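Long-range contacts in Endonuclease/exonuclease/phosphatase (Leptotrichia buccalis C-1013-b, PDB 3TEB), which probably acts as a magnesium-dependent nuclease or related phosphoester hydrolase of the endonuclease/exonuclease/phosphatase family: residues M40-Q45 with S141-L146; T75-H80 with I98-I103; Y200-K205 with N234-V239; I210-S215 with S255-I260. One frame throughout, in Å; residues are numbered along the deposited sequence.

Interaction 1: residues M40-Q45 with S141-L146; sequences MQEVNQ and SCHMNL. With MG (magnesium ion), chain C.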
loop_
_atom_site.group_PDB
_atom_site.type_symbol
_atom_site.label_atom_id
_atom_site.label_comp_id
_atom_site.label_asym_id
_atom_site.label_seq_id
_atom_site.Cartn_x
_atom_site.Cartn_y
_atom_site.Cartn_z
HETATM N N MSE A 40 -1.995 -0.533 2.619
HETATM C CA MSE A 40 -3.182 -1.008 1.912
HETATM C C MSE A 40 -3.780 0.060 1.014
HETATM O O MSE A 40 -3.846 1.246 1.396
HETATM C CB MSE A 40 -4.226 -1.466 2.907
HETATM C CG MSE A 40 -3.891 -2.780 3.541
HETATM SE SE MSE A 40 -5.252 -3.262 4.836
HETATM C CE MSE A 40 -4.898 -1.846 6.131
ATOM N N GLN A 41 -4.203 -0.368 -0.175
ATOM C CA GLN A 41 -4.888 0.501 -1.120
ATOM C C GLN A 41 -6.272 -0.049 -1.446
ATOM O O GLN A 41 -6.584 -1.217 -1.164
ATOM C CB GLN A 41 -4.073 0.669 -2.400
ATOM C CG GLN A 41 -2.632 1.093 -2.185
ATOM C CD GLN A 41 -1.743 -0.062 -1.751
ATOM O OE1 GLN A 41 -1.870 -1.183 -2.262
ATOM N NE2 GLN A 41 -0.844 0.196 -0.800
ATOM N N GLU A 42 -7.092 0.794 -2.072
ATOM C CA GLU A 42 -8.490 0.464 -2.376
ATOM C C GLU A 42 -9.168 -0.030 -1.080
ATOM O O GLU A 42 -9.767 -1.091 -1.040
ATOM C CB GLU A 42 -8.641 -0.529 -3.573
ATOM C CG GLU A 42 -8.130 -0.024 -4.961
ATOM C CD GLU A 42 -8.708 -0.797 -6.187
ATOM O OE1 GLU A 42 -9.939 -0.745 -6.434
ATOM O OE2 GLU A 42 -7.938 -1.441 -6.944
ATOM N N VAL A 43 -9.028 0.743 -0.013
ATOM C CA VAL A 43 -9.685 0.448 1.254
ATOM C C VAL A 43 -10.967 1.254 1.270
ATOM O O VAL A 43 -10.919 2.478 1.192
ATOM C CB VAL A 43 -8.805 0.848 2.459
ATOM C CG1 VAL A 43 -9.583 0.745 3.743
ATOM C CG2 VAL A 43 -7.575 -0.029 2.530
ATOM N N ASN A 44 -12.109 0.577 1.367
ATOM C CA ASN A 44 -13.410 1.239 1.192
ATOM C C ASN A 44 -14.269 1.250 2.441
ATOM O O ASN A 44 -14.155 0.377 3.309
ATOM C CB ASN A 44 -14.215 0.595 0.049
ATOM C CG ASN A 44 -13.475 0.597 -1.287
ATOM O OD1 ASN A 44 -12.977 1.626 -1.733
ATOM N ND2 ASN A 44 -13.418 -0.562 -1.936
ATOM N N GLN A 45 -15.133 2.253 2.512
ATOM C CA GLN A 45 -16.209 2.298 3.497
ATOM C C GLN A 45 -17.466 2.902 2.866
ATOM O O GLN A 45 -17.393 3.670 1.902
ATOM C CB GLN A 45 -15.790 3.109 4.716
ATOM C CG GLN A 45 -15.661 4.617 4.465
ATOM C CD GLN A 45 -15.129 5.382 5.666
ATOM O OE1 GLN A 45 -14.691 4.791 6.660
ATOM N NE2 GLN A 45 -15.170 6.703 5.579
ATOM N N SER A 141 1.792 5.030 1.857
ATOM C CA SER A 141 0.884 4.118 1.160
ATOM C C SER A 141 0.303 4.815 -0.061
ATOM O O SER A 141 -0.382 5.822 0.074
ATOM C CB SER A 141 -0.225 3.672 2.096
ATOM O OG SER A 141 -1.000 2.648 1.501
ATOM N N CYS A 142 0.594 4.292 -1.249
ATOM C CA CYS A 142 0.277 5.002 -2.482
ATOM C C CYS A 142 -0.555 4.178 -3.413
ATOM O O CYS A 142 -0.343 2.970 -3.539
ATOM C CB CYS A 142 1.537 5.361 -3.244
ATOM S SG CYS A 142 2.916 5.777 -2.206
ATOM N N HIS A 143 -1.488 4.848 -4.085
ATOM C CA HIS A 143 -2.248 4.251 -5.163
ATOM C C HIS A 143 -2.409 5.265 -6.287
ATOM O O HIS A 143 -3.256 6.160 -6.215
ATOM C CB HIS A 143 -3.599 3.736 -4.663
ATOM C CG HIS A 143 -4.432 3.114 -5.736
ATOM N ND1 HIS A 143 -5.797 3.248 -5.784
ATOM C CD2 HIS A 143 -4.085 2.383 -6.822
ATOM C CE1 HIS A 143 -6.260 2.601 -6.839
ATOM N NE2 HIS A 143 -5.241 2.068 -7.486
HETATM N N MSE A 144 -1.587 5.102 -7.324
HETATM C CA MSE A 144 -1.438 6.094 -8.391
HETATM C C MSE A 144 -2.362 5.834 -9.560
HETATM O O MSE A 144 -2.923 4.751 -9.686
HETATM C CB MSE A 144 0.005 6.121 -8.908
HETATM C CG MSE A 144 1.073 6.060 -7.826
HETATM SE SE MSE A 144 1.080 7.606 -6.630
HETATM C CE MSE A 144 1.644 8.948 -7.915
ATOM N N ASN A 145 -2.494 6.838 -10.420
ATOM C CA ASN A 145 -3.236 6.718 -11.663
ATOM C C ASN A 145 -2.414 5.994 -12.726
ATOM O O ASN A 145 -1.204 5.790 -12.547
ATOM C CB ASN A 145 -3.621 8.106 -12.174
ATOM C CG ASN A 145 -4.495 8.863 -11.200
ATOM O OD1 ASN A 145 -5.628 8.469 -10.924
ATOM N ND2 ASN A 145 -3.975 9.965 -10.676
ATOM N N LEU A 146 -3.064 5.613 -13.829
ATOM C CA LEU A 146 -2.354 5.046 -14.976
ATOM C C LEU A 146 -1.311 6.044 -15.476
ATOM O O LEU A 146 -1.536 7.253 -15.426
ATOM C CB LEU A 146 -3.332 4.678 -16.094
ATOM C CG LEU A 146 -4.384 3.597 -15.798
ATOM C CD1 LEU A 146 -5.472 3.606 -16.867
ATOM C CD2 LEU A 146 -3.778 2.194 -15.643
HETATM MG MG MG C . -8.609 -2.436 -8.268
HETATM O O HOH W 1 -6.788 3.290 -3.079
#
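Gln41 meets Ser141 and His143 where strand 37-46 of one sheet faces strand 135-143 of the other. The direct polar link is weak: Gln41 NE2 donates to Ser141 OG at 3.4 Å, with an N-H...O angle of 150°. Both atoms have further partners, since Ser141 OG also bonds Ala96 O and Gln41 NE2 makes a weak bond to Thr8 OG1, so two weak bonds engage the NE2 of the buried amide.

Nonpolar contact comes from the aliphatic part of Gln41. Its CG, anti to the carbonyl carbon (chi1 -52°), lies 3.7 Å from His143 CB and also touches Cys142 O. Next to it, Glu42 CG is 3.7 Å from His143 CE1, and the carboxylate and imidazole planes are only 3° apart.

A water spans the remaining polar gap, accepting from Glu42 N at 2.7 Å and lying 2.9 Å from His143 ND1.

Metal coordination takes up the end of Glu42: OE2 is 1.8 Å from the magnesium ion and is also bonded by Asn10 ND2. The backbone turns a corner here, Glu42 and Val43 forming a G1 beta bulge opposite Gly94. Two packed sheets with a metal-binding glutamate at a bulge within a strand are characteristic of the DNase I-like alpha/beta sandwich and its active-site edge.

Interaction 2: residues T75-H80 with I98-I103; sequences TDYYLH and ITRHKI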
loop_
_atom_site.group_PDB
_atom_site.type_symbol
_atom_site.label_atom_id
_atom_site.label_comp_id
_atom_site.label_asym_id
_atom_site.label_seq_id
_atom_site.Cartn_x
_atom_site.Cartn_y
_atom_site.Cartn_z
ATOM N N THR A 75 -0.903 -8.656 19.938
ATOM C CA THR A 75 -0.127 -7.483 19.520
ATOM C C THR A 75 -1.004 -6.294 19.127
ATOM O O THR A 75 -1.911 -6.418 18.297
ATOM C CB THR A 75 0.832 -7.818 18.358
ATOM O OG1 THR A 75 1.758 -8.818 18.780
ATOM C CG2 THR A 75 1.611 -6.607 17.931
ATOM N N ASP A 76 -0.722 -5.146 19.739
ATOM C CA ASP A 76 -1.429 -3.908 19.435
ATOM C C ASP A 76 -1.095 -3.435 18.030
ATOM O O ASP A 76 0.067 -3.184 17.700
ATOM C CB ASP A 76 -1.088 -2.810 20.456
ATOM C CG ASP A 76 -1.628 -3.114 21.860
ATOM O OD1 ASP A 76 -2.677 -3.803 21.970
ATOM O OD2 ASP A 76 -1.009 -2.659 22.855
ATOM N N TYR A 77 -2.121 -3.327 17.200
ATOM C CA TYR A 77 -1.947 -2.717 15.895
ATOM C C TYR A 77 -2.650 -1.364 15.792
ATOM O O TYR A 77 -3.676 -1.131 16.441
ATOM C CB TYR A 77 -2.386 -3.679 14.808
ATOM C CG TYR A 77 -1.281 -4.618 14.384
ATOM C CD1 TYR A 77 -1.020 -5.790 15.088
ATOM C CD2 TYR A 77 -0.486 -4.327 13.277
ATOM C CE1 TYR A 77 -0.000 -6.646 14.688
ATOM C CE2 TYR A 77 0.531 -5.177 12.869
ATOM C CZ TYR A 77 0.767 -6.329 13.578
ATOM O OH TYR A 77 1.782 -7.157 13.176
ATOM N N TYR A 78 -2.086 -0.455 15.010
ATOM C CA TYR A 78 -2.688 0.862 14.904
ATOM C C TYR A 78 -3.070 1.169 13.467
ATOM O O TYR A 78 -2.372 0.774 12.537
ATOM C CB TYR A 78 -1.776 1.935 15.511
ATOM C CG TYR A 78 -1.222 1.548 16.872
ATOM C CD1 TYR A 78 -2.059 1.433 17.983
ATOM C CD2 TYR A 78 0.140 1.272 17.044
ATOM C CE1 TYR A 78 -1.554 1.062 19.234
ATOM C CE2 TYR A 78 0.660 0.900 18.294
ATOM C CZ TYR A 78 -0.194 0.800 19.387
ATOM O OH TYR A 78 0.302 0.442 20.629
ATOM N N LEU A 79 -4.208 1.834 13.296
ATOM C CA LEU A 79 -4.759 2.089 11.976
ATOM C C LEU A 79 -4.724 3.571 11.626
ATOM O O LEU A 79 -5.150 4.413 12.422
ATOM C CB LEU A 79 -6.203 1.587 11.906
ATOM C CG LEU A 79 -7.060 2.120 10.747
ATOM C CD1 LEU A 79 -6.532 1.687 9.381
ATOM C CD2 LEU A 79 -8.486 1.700 10.910
ATOM N N HIS A 80 -4.241 3.886 10.427
ATOM C CA HIS A 80 -4.312 5.249 9.914
ATOM C C HIS A 80 -4.854 5.196 8.508
ATOM O O HIS A 80 -4.300 4.498 7.654
ATOM C CB HIS A 80 -2.940 5.908 9.953
ATOM C CG HIS A 80 -2.209 5.660 11.232
ATOM N ND1 HIS A 80 -2.313 6.498 12.323
ATOM C CD2 HIS A 80 -1.396 4.641 11.612
ATOM C CE1 HIS A 80 -1.571 6.021 13.310
ATOM N NE2 HIS A 80 -1.003 4.896 12.904
ATOM N N ILE A 98 -1.379 -0.012 8.524
ATOM C CA ILE A 98 -1.468 -0.600 9.860
ATOM C C ILE A 98 -0.054 -0.751 10.408
ATOM O O ILE A 98 0.884 -1.016 9.644
ATOM C CB ILE A 98 -2.105 -1.999 9.842
ATOM C CG1 ILE A 98 -3.474 -1.997 9.141
ATOM C CG2 ILE A 98 -2.202 -2.553 11.252
ATOM C CD1 ILE A 98 -4.602 -1.324 9.904
ATOM N N THR A 99 0.119 -0.589 11.716
ATOM C CA THR A 99 1.451 -0.758 12.272
ATOM C C THR A 99 1.486 -1.312 13.677
ATOM O O THR A 99 0.606 -1.032 14.481
ATOM C CB THR A 99 2.347 0.525 12.115
ATOM O OG1 THR A 99 3.654 0.257 12.643
ATOM C CG2 THR A 99 1.744 1.758 12.784
ATOM N N ARG A 100 2.525 -2.106 13.927
ATOM C CA ARG A 100 2.887 -2.655 15.230
ATOM C C ARG A 100 3.523 -1.604 16.133
ATOM O O ARG A 100 3.523 -1.753 17.365
ATOM C CB ARG A 100 3.938 -3.729 15.026
ATOM C CG ARG A 100 3.531 -5.116 15.319
ATOM C CD ARG A 100 4.615 -6.070 14.857
ATOM N NE ARG A 100 5.853 -5.901 15.617
ATOM C CZ ARG A 100 7.053 -6.341 15.237
ATOM N NH1 ARG A 100 7.209 -6.990 14.094
ATOM N NH2 ARG A 100 8.113 -6.114 16.002
ATOM N N HIS A 101 4.093 -0.571 15.508
ATOM C CA HIS A 101 4.859 0.463 16.192
ATOM C C HIS A 101 4.073 1.724 16.435
ATOM O O HIS A 101 3.222 2.090 15.640
ATOM C CB HIS A 101 6.062 0.845 15.349
ATOM C CG HIS A 101 6.970 -0.300 15.047
ATOM N ND1 HIS A 101 7.793 -0.865 15.996
ATOM C CD2 HIS A 101 7.185 -0.986 13.902
ATOM C CE1 HIS A 101 8.476 -1.855 15.448
ATOM N NE2 HIS A 101 8.122 -1.951 14.177
ATOM N N LYS A 102 4.385 2.410 17.526
ATOM C CA LYS A 102 3.864 3.751 17.772
ATOM C C LYS A 102 4.564 4.757 16.858
ATOM O O LYS A 102 5.637 4.462 16.337
ATOM C CB LYS A 102 4.030 4.103 19.241
ATOM C CG LYS A 102 3.177 3.214 20.106
ATOM C CD LYS A 102 3.333 3.475 21.586
ATOM C CE LYS A 102 2.252 2.695 22.345
ATOM N NZ LYS A 102 2.538 2.609 23.813
ATOM N N ILE A 103 3.967 5.926 16.640
ATOM C CA ILE A 103 4.472 6.841 15.602
ATOM C C ILE A 103 4.801 8.267 16.074
ATOM O O ILE A 103 4.224 8.749 17.053
ATOM C CB ILE A 103 3.501 6.925 14.400
ATOM C CG1 ILE A 103 2.133 7.426 14.858
ATOM C CG2 ILE A 103 3.389 5.585 13.715
ATOM C CD1 ILE A 103 1.365 8.135 13.788
#
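Thr99 O is approached by two donors of the segment 75-80: Tyr78 N gives a 2.8 Å hydrogen bond, and Tyr77 CA makes a longer CA-H...O contact at 3.4 Å. The return bond, Thr99 N to Tyr78 O at 3.0 Å, completes the antiparallel hydrogen-bonded pair Tyr78-Thr99; Leu79 and Ile98 form the adjoining non-hydrogen-bonded pair. These are the open ends of the beta hairpin 78-84/91-99, at the margin of one sheet of the sandwich. Leu79 CD1 packs on Ile98 CD1 at 3.6 Å, on the face covered by helix 61-69. Beyond the strand the chain turns: Thr99 OG1 accepts from His101 N, an ST turn, and also bonds to Asp36 O. Arg100 CA sits over one face of the Tyr77 ring, offset toward the rim, while Arg100 CG touches Tyr77 OH, itself bonded to Tyr35 O. His101 O comes to the edge of the Tyr78 ring, 3.5 Å from CD2. On the Thr99 side, Ile103 CD1, anti to CA (chi2 153°), meets His80 CE1 tip to tip at 3.6 Å.

Interaction 3: residues Y200-K205 with N234-V239; sequences YVMAEK and NKELKV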
loop_
_atom_site.group_PDB
_atom_site.type_symbol
_atom_site.label_atom_id
_atom_site.label_comp_id
_atom_site.label_asym_id
_atom_site.label_seq_id
_atom_site.Cartn_x
_atom_site.Cartn_y
_atom_site.Cartn_z
ATOM N N TYR A 200 12.449 -4.824 -5.049
ATOM C CA TYR A 200 12.434 -6.067 -5.808
ATOM C C TYR A 200 13.805 -6.310 -6.452
ATOM O O TYR A 200 14.402 -7.375 -6.278
ATOM C CB TYR A 200 11.313 -6.098 -6.861
ATOM C CG TYR A 200 11.342 -7.371 -7.691
ATOM C CD1 TYR A 200 10.957 -8.591 -7.141
ATOM C CD2 TYR A 200 11.793 -7.363 -9.014
ATOM C CE1 TYR A 200 11.006 -9.764 -7.890
ATOM C CE2 TYR A 200 11.842 -8.536 -9.776
ATOM C CZ TYR A 200 11.447 -9.729 -9.204
ATOM O OH TYR A 200 11.493 -10.890 -9.939
ATOM N N VAL A 201 14.295 -5.305 -7.174
ATOM C CA VAL A 201 15.582 -5.385 -7.867
ATOM C C VAL A 201 16.734 -5.564 -6.872
ATOM O O VAL A 201 17.602 -6.412 -7.065
ATOM C CB VAL A 201 15.826 -4.134 -8.753
ATOM C CG1 VAL A 201 17.125 -4.274 -9.556
ATOM C CG2 VAL A 201 14.610 -3.862 -9.675
HETATM N N MSE A 202 16.713 -4.783 -5.796
HETATM C CA MSE A 202 17.756 -4.816 -4.778
HETATM C C MSE A 202 17.795 -6.086 -3.939
HETATM O O MSE A 202 18.768 -6.316 -3.238
HETATM C CB MSE A 202 17.605 -3.622 -3.840
HETATM C CG MSE A 202 18.122 -2.305 -4.388
HETATM SE SE MSE A 202 18.048 -0.933 -3.016
HETATM C CE MSE A 202 16.133 -0.872 -2.691
ATOM N N ALA A 203 16.749 -6.904 -4.004
ATOM C CA ALA A 203 16.594 -8.049 -3.104
ATOM C C ALA A 203 17.632 -9.151 -3.313
ATOM O O ALA A 203 18.007 -9.443 -4.445
ATOM C CB ALA A 203 15.192 -8.613 -3.223
ATOM N N GLU A 204 18.082 -9.758 -2.214
ATOM C CA GLU A 204 18.987 -10.914 -2.267
ATOM C C GLU A 204 18.305 -12.165 -2.802
ATOM O O GLU A 204 18.874 -12.872 -3.620
ATOM C CB GLU A 204 19.584 -11.215 -0.892
ATOM C CG GLU A 204 20.796 -10.353 -0.537
ATOM C CD GLU A 204 21.348 -10.617 0.868
ATOM O OE1 GLU A 204 20.702 -11.332 1.675
ATOM O OE2 GLU A 204 22.444 -10.094 1.168
ATOM N N LYS A 205 17.097 -12.439 -2.316
ATOM C CA LYS A 205 16.249 -13.514 -2.835
ATOM C C LYS A 205 14.943 -12.926 -3.358
ATOM O O LYS A 205 14.371 -12.032 -2.737
ATOM C CB LYS A 205 15.976 -14.552 -1.747
ATOM C CG LYS A 205 17.104 -15.543 -1.608
ATOM C CD LYS A 205 17.312 -16.054 -0.190
ATOM C CE LYS A 205 18.583 -16.912 -0.158
ATOM N NZ LYS A 205 18.789 -17.693 1.095
ATOM N N ASN A 234 13.944 5.690 -1.092
ATOM C CA ASN A 234 14.691 6.878 -1.529
ATOM C C ASN A 234 16.181 6.720 -1.321
ATOM O O ASN A 234 16.965 7.572 -1.723
ATOM C CB ASN A 234 14.205 8.140 -0.816
ATOM C CG ASN A 234 14.462 8.109 0.679
ATOM O OD1 ASN A 234 14.518 7.043 1.295
ATOM N ND2 ASN A 234 14.595 9.285 1.275
ATOM N N LYS A 235 16.551 5.629 -0.665
ATOM C CA LYS A 235 17.934 5.289 -0.401
ATOM C C LYS A 235 18.119 3.833 -0.766
ATOM O O LYS A 235 17.153 3.076 -0.816
ATOM C CB LYS A 235 18.264 5.452 1.085
ATOM C CG LYS A 235 18.072 6.837 1.700
ATOM C CD LYS A 235 18.787 6.867 3.040
ATOM C CE LYS A 235 18.074 7.695 4.084
ATOM N NZ LYS A 235 18.405 9.139 4.032
ATOM N N GLU A 236 19.368 3.438 -1.001
ATOM C CA GLU A 236 19.711 2.038 -1.234
ATOM C C GLU A 236 19.652 1.282 0.084
ATOM O O GLU A 236 20.093 1.779 1.109
ATOM C CB GLU A 236 21.105 1.929 -1.830
ATOM C CG GLU A 236 21.232 0.875 -2.910
ATOM C CD GLU A 236 22.427 1.125 -3.826
ATOM O OE1 GLU A 236 22.972 2.256 -3.814
ATOM O OE2 GLU A 236 22.825 0.195 -4.561
ATOM N N LEU A 237 19.097 0.080 0.048
ATOM C CA LEU A 237 18.848 -0.681 1.263
ATOM C C LEU A 237 19.414 -2.082 1.183
ATOM O O LEU A 237 19.696 -2.594 0.097
ATOM C CB LEU A 237 17.344 -0.777 1.528
ATOM C CG LEU A 237 16.627 0.483 1.987
ATOM C CD1 LEU A 237 15.228 0.140 2.411
ATOM C CD2 LEU A 237 17.394 1.123 3.133
ATOM N N LYS A 238 19.571 -2.696 2.351
ATOM C CA LYS A 238 19.929 -4.099 2.440
ATOM C C LYS A 238 18.631 -4.897 2.509
ATOM O O LYS A 238 17.982 -4.969 3.559
ATOM C CB LYS A 238 20.845 -4.343 3.649
ATOM C CG LYS A 238 21.169 -5.802 3.951
ATOM C CD LYS A 238 21.658 -6.574 2.729
ATOM C CE LYS A 238 21.587 -8.062 2.997
ATOM N NZ LYS A 238 22.739 -8.541 3.809
ATOM N N VAL A 239 18.255 -5.464 1.365
ATOM C CA VAL A 239 16.962 -6.136 1.192
ATOM C C VAL A 239 17.183 -7.643 1.077
ATOM O O VAL A 239 17.611 -8.145 0.035
ATOM C CB VAL A 239 16.198 -5.610 -0.060
ATOM C CG1 VAL A 239 14.806 -6.193 -0.123
ATOM C CG2 VAL A 239 16.138 -4.094 -0.070
#
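With CG anti to its carbonyl carbon and SE anti to CA (chi2 -174°), Met202, a selenomethionine, reaches across to residues 236-239. Its SE lies 3.4 Å from Leu237 N and 3.7 Å from Glu236 CG. The bend at chi3 (-62°) turns CE toward Val239, whose CG2 it approaches to 4.2 Å. Met202 and Val239 cross at about a right angle, and the two methyls of the valine divide between Met202 and Ala203: CG2 faces Met202 CB, while CG1, anti to the backbone N, rests against Ala203 CB at 4.0 Å. Behind this, Val239 packs on Val262 of the neighbouring strand 259-264. The contact thus joins the end of the short helix 199-202 to the start of strand 239-245, just where the chain enters the edge strand 205-206 that runs parallel to it. Just ahead of that pairing, Glu204 N donates to Val239 O, 2.8 Å long with an N-H...O angle of 156° and nearly in line with the carbonyl; Ala203 CA adds a CA-H...O contact to the same oxygen at 3.3 Å. Lys205 then bonds Lys240 and Ser242 through the backbone. At the surface, Glu204 OE2 and Lys238 NZ are placed as a salt bridge, though the carboxylate position is doubtful.

Interaction 4: residues I210-S215 with S255-I260; sequences ITVDKS and SDHFGI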
loop_
_atom_site.group_PDB
_atom_site.type_symbol
_atom_site.label_atom_id
_atom_site.label_comp_id
_atom_site.label_asym_id
_atom_site.label_seq_id
_atom_site.Cartn_x
_atom_site.Cartn_y
_atom_site.Cartn_z
ATOM N N ILE A 210 5.465 -11.240 -10.078
ATOM C CA ILE A 210 4.138 -10.966 -10.646
ATOM C C ILE A 210 3.110 -10.634 -9.561
ATOM O O ILE A 210 2.935 -11.417 -8.624
ATOM C CB ILE A 210 3.660 -12.192 -11.485
ATOM C CG1 ILE A 210 4.637 -12.464 -12.638
ATOM C CG2 ILE A 210 2.215 -12.030 -12.005
ATOM C CD1 ILE A 210 4.976 -11.232 -13.493
ATOM N N THR A 211 2.438 -9.485 -9.686
ATOM C CA THR A 211 1.406 -9.080 -8.708
ATOM C C THR A 211 -0.037 -9.102 -9.211
ATOM O O THR A 211 -0.969 -9.090 -8.413
ATOM C CB THR A 211 1.675 -7.691 -8.055
ATOM O OG1 THR A 211 1.826 -6.683 -9.062
ATOM C CG2 THR A 211 2.902 -7.734 -7.185
ATOM N N VAL A 212 -0.221 -9.103 -10.523
ATOM C CA VAL A 212 -1.550 -9.222 -11.112
ATOM C C VAL A 212 -1.498 -10.328 -12.146
ATOM O O VAL A 212 -0.597 -10.350 -12.983
ATOM C CB VAL A 212 -2.008 -7.912 -11.778
ATOM C CG1 VAL A 212 -3.422 -8.046 -12.316
ATOM C CG2 VAL A 212 -1.936 -6.768 -10.793
ATOM N N ASP A 213 -2.454 -11.249 -12.073
ATOM C CA ASP A 213 -2.537 -12.371 -12.999
ATOM C C ASP A 213 -3.973 -12.450 -13.505
ATOM O O ASP A 213 -4.900 -12.551 -12.710
ATOM C CB ASP A 213 -2.137 -13.656 -12.266
ATOM C CG ASP A 213 -2.029 -14.874 -13.184
ATOM O OD1 ASP A 213 -2.730 -14.956 -14.219
ATOM O OD2 ASP A 213 -1.234 -15.775 -12.836
ATOM N N LYS A 214 -4.165 -12.385 -14.818
ATOM C CA LYS A 214 -5.514 -12.475 -15.382
ATOM C C LYS A 214 -5.751 -13.791 -16.149
ATOM O O LYS A 214 -5.859 -13.794 -17.379
ATOM C CB LYS A 214 -5.825 -11.260 -16.263
ATOM C CG LYS A 214 -5.794 -9.929 -15.542
ATOM C CD LYS A 214 -6.319 -8.821 -16.447
ATOM C CE LYS A 214 -5.885 -7.429 -15.971
ATOM N NZ LYS A 214 -6.714 -6.888 -14.850
ATOM N N SER A 215 -5.833 -14.902 -15.416
ATOM C CA SER A 215 -6.069 -16.210 -16.018
ATOM C C SER A 215 -7.562 -16.436 -16.256
ATOM O O SER A 215 -8.402 -15.930 -15.505
ATOM C CB SER A 215 -5.505 -17.314 -15.128
ATOM O OG SER A 215 -4.162 -17.034 -14.788
ATOM N N SER A 255 -7.584 -10.738 -2.894
ATOM C CA SER A 255 -7.959 -9.577 -3.675
ATOM C C SER A 255 -7.879 -9.866 -5.175
ATOM O O SER A 255 -7.745 -11.018 -5.586
ATOM C CB SER A 255 -7.032 -8.436 -3.308
ATOM O OG SER A 255 -7.382 -7.270 -4.015
ATOM N N ASP A 256 -7.982 -8.822 -5.995
ATOM C CA ASP A 256 -7.722 -8.953 -7.429
ATOM C C ASP A 256 -6.267 -8.611 -7.781
ATOM O O ASP A 256 -5.872 -8.685 -8.946
ATOM C CB ASP A 256 -8.741 -8.165 -8.281
ATOM C CG ASP A 256 -8.680 -6.652 -8.071
ATOM O OD1 ASP A 256 -7.921 -6.147 -7.201
ATOM O OD2 ASP A 256 -9.417 -5.949 -8.797
ATOM N N HIS A 257 -5.494 -8.230 -6.758
ATOM C CA HIS A 257 -4.041 -8.059 -6.829
ATOM C C HIS A 257 -3.446 -8.990 -5.791
ATOM O O HIS A 257 -4.082 -9.250 -4.771
ATOM C CB HIS A 257 -3.650 -6.646 -6.401
ATOM C CG HIS A 257 -3.910 -5.587 -7.425
ATOM N ND1 HIS A 257 -2.922 -4.736 -7.874
ATOM C CD2 HIS A 257 -5.051 -5.208 -8.054
ATOM C CE1 HIS A 257 -3.438 -3.896 -8.754
ATOM N NE2 HIS A 257 -4.729 -4.157 -8.876
ATOM N N PHE A 258 -2.227 -9.479 -6.022
ATOM C CA PHE A 258 -1.490 -10.171 -4.963
ATOM C C PHE A 258 -0.663 -9.152 -4.180
ATOM O O PHE A 258 -0.415 -8.028 -4.650
ATOM C CB PHE A 258 -0.570 -11.254 -5.513
ATOM C CG PHE A 258 -1.186 -12.107 -6.582
ATOM C CD1 PHE A 258 -2.501 -12.562 -6.473
ATOM C CD2 PHE A 258 -0.435 -12.485 -7.695
ATOM C CE1 PHE A 258 -3.059 -13.359 -7.468
ATOM C CE2 PHE A 258 -0.981 -13.282 -8.684
ATOM C CZ PHE A 258 -2.293 -13.718 -8.575
ATOM N N GLY A 259 -0.237 -9.541 -2.983
ATOM C CA GLY A 259 0.527 -8.631 -2.136
ATOM C C GLY A 259 2.016 -8.868 -2.241
ATOM O O GLY A 259 2.442 -9.944 -2.656
ATOM N N ILE A 260 2.803 -7.861 -1.873
ATOM C CA ILE A 260 4.256 -7.977 -1.812
ATOM C C ILE A 260 4.689 -7.924 -0.368
ATOM O O ILE A 260 4.201 -7.118 0.428
ATOM C CB ILE A 260 4.979 -6.854 -2.591
ATOM C CG1 ILE A 260 4.711 -6.970 -4.084
ATOM C CG2 ILE A 260 6.483 -6.906 -2.367
ATOM C CD1 ILE A 260 5.111 -5.736 -4.830
#
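Val212 lays its CG2 methyl over one face of the His257 imidazole, 3.9 Å from the ring centroid and 20° off the normal, a CH-pi contact displaced toward the ND1-CE1 side. His257 belongs to the Ser255-Asp256-His257 sequence, which matches the SDH signature of the DNase I-like fold. Its ND1 bonds Asp229 OD1, a His-Asp pairing consistent with that seen in related enzymes. Thr211 OG1 reaches the same Asp229 oxygen and also Leu228 N, consistent with a second-shell role in orienting the aspartate. Thr211 and Val212 both face Lys226 in a classic beta bulge.

The backbone link across the contact is a nearly straight bond from Phe258 N to Thr211 O, 2.7 Å long with an N-H...O angle of 174°. Deeper in, Thr211 CG2 packs on Ile260 CG1 at 3.7 Å, Ile260 being at the start of strand 259-264. On the metal side, the Asp256 side chain comes within about 4 Å of the magnesium ion at its nearest atoms.

Toward the other end, the Phe258 ring lies beside the backbone of 210-213, its CG, anti to the carbonyl carbon (chi1 -44°), 3.5 Å from Thr211 O. Asp213 CB comes to Phe258 CZ at 3.7 Å, and the carbonyl oxygen of Ile210 lies in the plane of the ring at its edge, 3.7 Å from CD2.

Interaction 2 is nested along the chain within the loop closed by interaction 1, and the two touch where Met40 packs on Ile98 of the neighbouring strand 91-99. Interactions 3 and 4 follow later, and their segments alternate. Interaction 1 bridges the two main sheets of the sandwich; interaction 2 lies toward one margin of the sheet that contains strand 37-46, and interaction 3 toward its other margin, their centres about 24 Å apart. Interactions 1 and 4 have centres about 15 Å apart but do not touch. They bring Glu42 and Asp256, both magnesium-binding residues, from distant parts of the sequence to the same site, with side chains about 5 Å apart.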